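Local coordinates for protein aminoacyltransferase FemA (Staphylococcus aureus, PDB 1LRZ) that adds glycines 2 and 3 of the pentaglycine interpeptide bridge of staphylococcal peptidoglycan, using glycyl-tRNA as donor, at residues Y69-R74 with Y104-P109. Sequence-based numbering, arbitrary orientation.
Sequences YFYSNR and YLHIDP
Asp108 meets Tyr71 and Arg74 with its two carboxylate oxygens. Its OD1 accepts a very short bond from Tyr71 OH (2.5 Å), lying at the edge of the phenol ring and in its plane, while OD2 takes the backbone N of Arg74 at 2.7 Å on its syn side but 31° out of the carboxylate plane. On a short chain just past the strand end, aspartate can accept from a phenol and a backbone N-H at once. CG anti to the backbone N (chi1 174°) carries the His106 imidazole alongside Tyr71, whose CD1 lies over one imidazole face toward the rim. His106 ND1 shares a 2.7 Å hydrogen bond with Tyr69 OH, while NE2 bonds the Asp396 side chain. Beneath these polar aromatics, Phe70 O accepts His106 N at 2.8 Å and Ser72 N donates to His106 O, the ladder of parallel neighbours in a beta-alpha-beta crossover whose helix 83-98 packs against Phe70, Leu105 and Ile107 on the apolar face. Small Ser72 OG accepts Asp108 N and also bonds Gly75 O. Contact is looser at the guanidinium end of Arg74: NH2 meets Asp108 O at 3.2 Å from above the carbonyl plane, and a water, weakly held by NH2, donates to Pro109 O.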
loop_
_atom_site.group_PDB
_atom_site.type_symbol
_atom_site.label_atom_id
_atom_site.label_comp_id
_atom_site.label_asym_id
_atom_site.label_seq_id
_atom_site.Cartn_x
_atom_site.Cartn_y
_atom_site.Cartn_z
ATOM N N TYR A 69 26.559 -10.926 3.316
ATOM C CA TYR A 69 25.373 -10.757 4.130
ATOM C C TYR A 69 24.220 -11.189 3.221
ATOM O O TYR A 69 23.994 -10.573 2.178
ATOM C CB TYR A 69 25.219 -9.286 4.524
ATOM C CG TYR A 69 23.808 -8.886 4.879
ATOM C CD1 TYR A 69 23.112 -9.534 5.888
ATOM C CD2 TYR A 69 23.165 -7.854 4.190
ATOM C CE1 TYR A 69 21.809 -9.172 6.213
ATOM C CE2 TYR A 69 21.855 -7.479 4.504
ATOM C CZ TYR A 69 21.184 -8.144 5.520
ATOM O OH TYR A 69 19.891 -7.785 5.836
ATOM N N PHE A 70 23.532 -12.269 3.586
ATOM C CA PHE A 70 22.392 -12.751 2.799
ATOM C C PHE A 70 21.073 -12.291 3.445
ATOM O O PHE A 70 20.892 -12.405 4.664
ATOM C CB PHE A 70 22.413 -14.285 2.688
ATOM C CG PHE A 70 23.171 -14.800 1.487
ATOM C CD1 PHE A 70 24.562 -14.867 1.497
ATOM C CD2 PHE A 70 22.487 -15.227 0.345
ATOM C CE1 PHE A 70 25.267 -15.353 0.379
ATOM C CE2 PHE A 70 23.176 -15.710 -0.770
ATOM C CZ PHE A 70 24.571 -15.777 -0.753
ATOM N N TYR A 71 20.164 -11.778 2.612
ATOM C CA TYR A 71 18.857 -11.271 3.051
ATOM C C TYR A 71 17.723 -11.947 2.251
ATOM O O TYR A 71 17.800 -12.032 1.019
ATOM C CB TYR A 71 18.832 -9.740 2.861
ATOM C CG TYR A 71 17.497 -9.082 3.165
ATOM C CD1 TYR A 71 16.849 -9.304 4.382
ATOM C CD2 TYR A 71 16.877 -8.247 2.227
ATOM C CE1 TYR A 71 15.611 -8.720 4.656
ATOM C CE2 TYR A 71 15.642 -7.657 2.491
ATOM C CZ TYR A 71 15.014 -7.900 3.702
ATOM O OH TYR A 71 13.778 -7.352 3.953
ATOM N N SER A 72 16.681 -12.431 2.939
ATOM C CA SER A 72 15.571 -13.121 2.264
ATOM C C SER A 72 14.485 -12.246 1.625
ATOM O O SER A 72 13.512 -12.766 1.074
ATOM C CB SER A 72 14.901 -14.116 3.220
ATOM O OG SER A 72 14.198 -13.438 4.249
ATOM N N ASN A 73 14.622 -10.927 1.721
ATOM C CA ASN A 73 13.663 -10.022 1.097
ATOM C C ASN A 73 12.175 -10.327 1.340
ATOM O O ASN A 73 11.402 -10.426 0.385
ATOM C CB ASN A 73 13.913 -9.984 -0.419
ATOM C CG ASN A 73 15.313 -9.482 -0.772
ATOM O OD1 ASN A 73 16.306 -10.211 -0.637
ATOM N ND2 ASN A 73 15.400 -8.235 -1.218
ATOM N N ARG A 74 11.775 -10.459 2.602
ATOM C CA ARG A 74 10.378 -10.748 2.959
ATOM C C ARG A 74 9.920 -12.150 2.567
ATOM O O ARG A 74 8.728 -12.471 2.641
ATOM C CB ARG A 74 9.431 -9.716 2.326
ATOM C CG ARG A 74 9.208 -8.465 3.163
ATOM C CD ARG A 74 8.745 -8.850 4.541
ATOM N NE ARG A 74 8.175 -7.756 5.321
ATOM C CZ ARG A 74 7.875 -7.877 6.607
ATOM N NH1 ARG A 74 7.347 -6.862 7.280
ATOM N NH2 ARG A 74 8.134 -9.023 7.223
ATOM N N TYR A 104 26.360 -14.168 7.689
ATOM C CA TYR A 104 25.115 -14.305 8.441
ATOM C C TYR A 104 23.923 -14.174 7.505
ATOM O O TYR A 104 23.971 -13.427 6.527
ATOM C CB TYR A 104 25.020 -13.296 9.599
ATOM C CG TYR A 104 24.824 -11.848 9.223
ATOM C CD1 TYR A 104 23.607 -11.200 9.464
ATOM C CD2 TYR A 104 25.869 -11.105 8.700
ATOM C CE1 TYR A 104 23.451 -9.830 9.198
ATOM C CE2 TYR A 104 25.731 -9.743 8.425
ATOM C CZ TYR A 104 24.521 -9.111 8.678
ATOM O OH TYR A 104 24.402 -7.769 8.411
ATOM N N LEU A 105 22.878 -14.941 7.803
ATOM C CA LEU A 105 21.655 -14.985 7.011
ATOM C C LEU A 105 20.523 -14.306 7.777
ATOM O O LEU A 105 20.213 -14.673 8.914
ATOM C CB LEU A 105 21.297 -16.441 6.707
ATOM C CG LEU A 105 19.910 -16.762 6.137
ATOM C CD1 LEU A 105 19.688 -16.021 4.827
ATOM C CD2 LEU A 105 19.802 -18.271 5.939
ATOM N N HIS A 106 19.915 -13.317 7.131
ATOM C CA HIS A 106 18.842 -12.524 7.710
ATOM C C HIS A 106 17.504 -12.812 7.006
ATOM O O HIS A 106 17.383 -12.617 5.793
ATOM C CB HIS A 106 19.221 -11.039 7.564
ATOM C CG HIS A 106 18.157 -10.080 7.992
ATOM N ND1 HIS A 106 18.195 -8.740 7.659
ATOM C CD2 HIS A 106 17.024 -10.256 8.713
ATOM C CE1 HIS A 106 17.128 -8.136 8.156
ATOM N NE2 HIS A 106 16.403 -9.036 8.799
ATOM N N ILE A 107 16.517 -13.297 7.755
ATOM C CA ILE A 107 15.198 -13.574 7.182
ATOM C C ILE A 107 14.100 -12.751 7.877
ATOM O O ILE A 107 14.157 -12.504 9.086
ATOM C CB ILE A 107 14.815 -15.069 7.285
ATOM C CG1 ILE A 107 14.742 -15.485 8.756
ATOM C CG2 ILE A 107 15.845 -15.936 6.529
ATOM C CD1 ILE A 107 14.081 -16.840 8.989
ATOM N N ASP A 108 13.111 -12.319 7.098
ATOM C CA ASP A 108 11.984 -11.554 7.624
ATOM C C ASP A 108 10.730 -12.008 6.868
ATOM O O ASP A 108 10.150 -11.273 6.066
ATOM C CB ASP A 108 12.239 -10.030 7.495
ATOM C CG ASP A 108 12.521 -9.570 6.067
ATOM O OD1 ASP A 108 12.564 -8.343 5.852
ATOM O OD2 ASP A 108 12.703 -10.399 5.158
ATOM N N PRO A 109 10.302 -13.259 7.121
ATOM C CA PRO A 109 9.129 -13.858 6.479
ATOM C C PRO A 109 7.842 -13.065 6.650
ATOM O O PRO A 109 7.559 -12.515 7.718
ATOM C CB PRO A 109 9.057 -15.254 7.108
ATOM C CG PRO A 109 9.615 -15.040 8.455
ATOM C CD PRO A 109 10.795 -14.118 8.213
HETATM O O HOH W 1 8.499 -10.853 9.549
#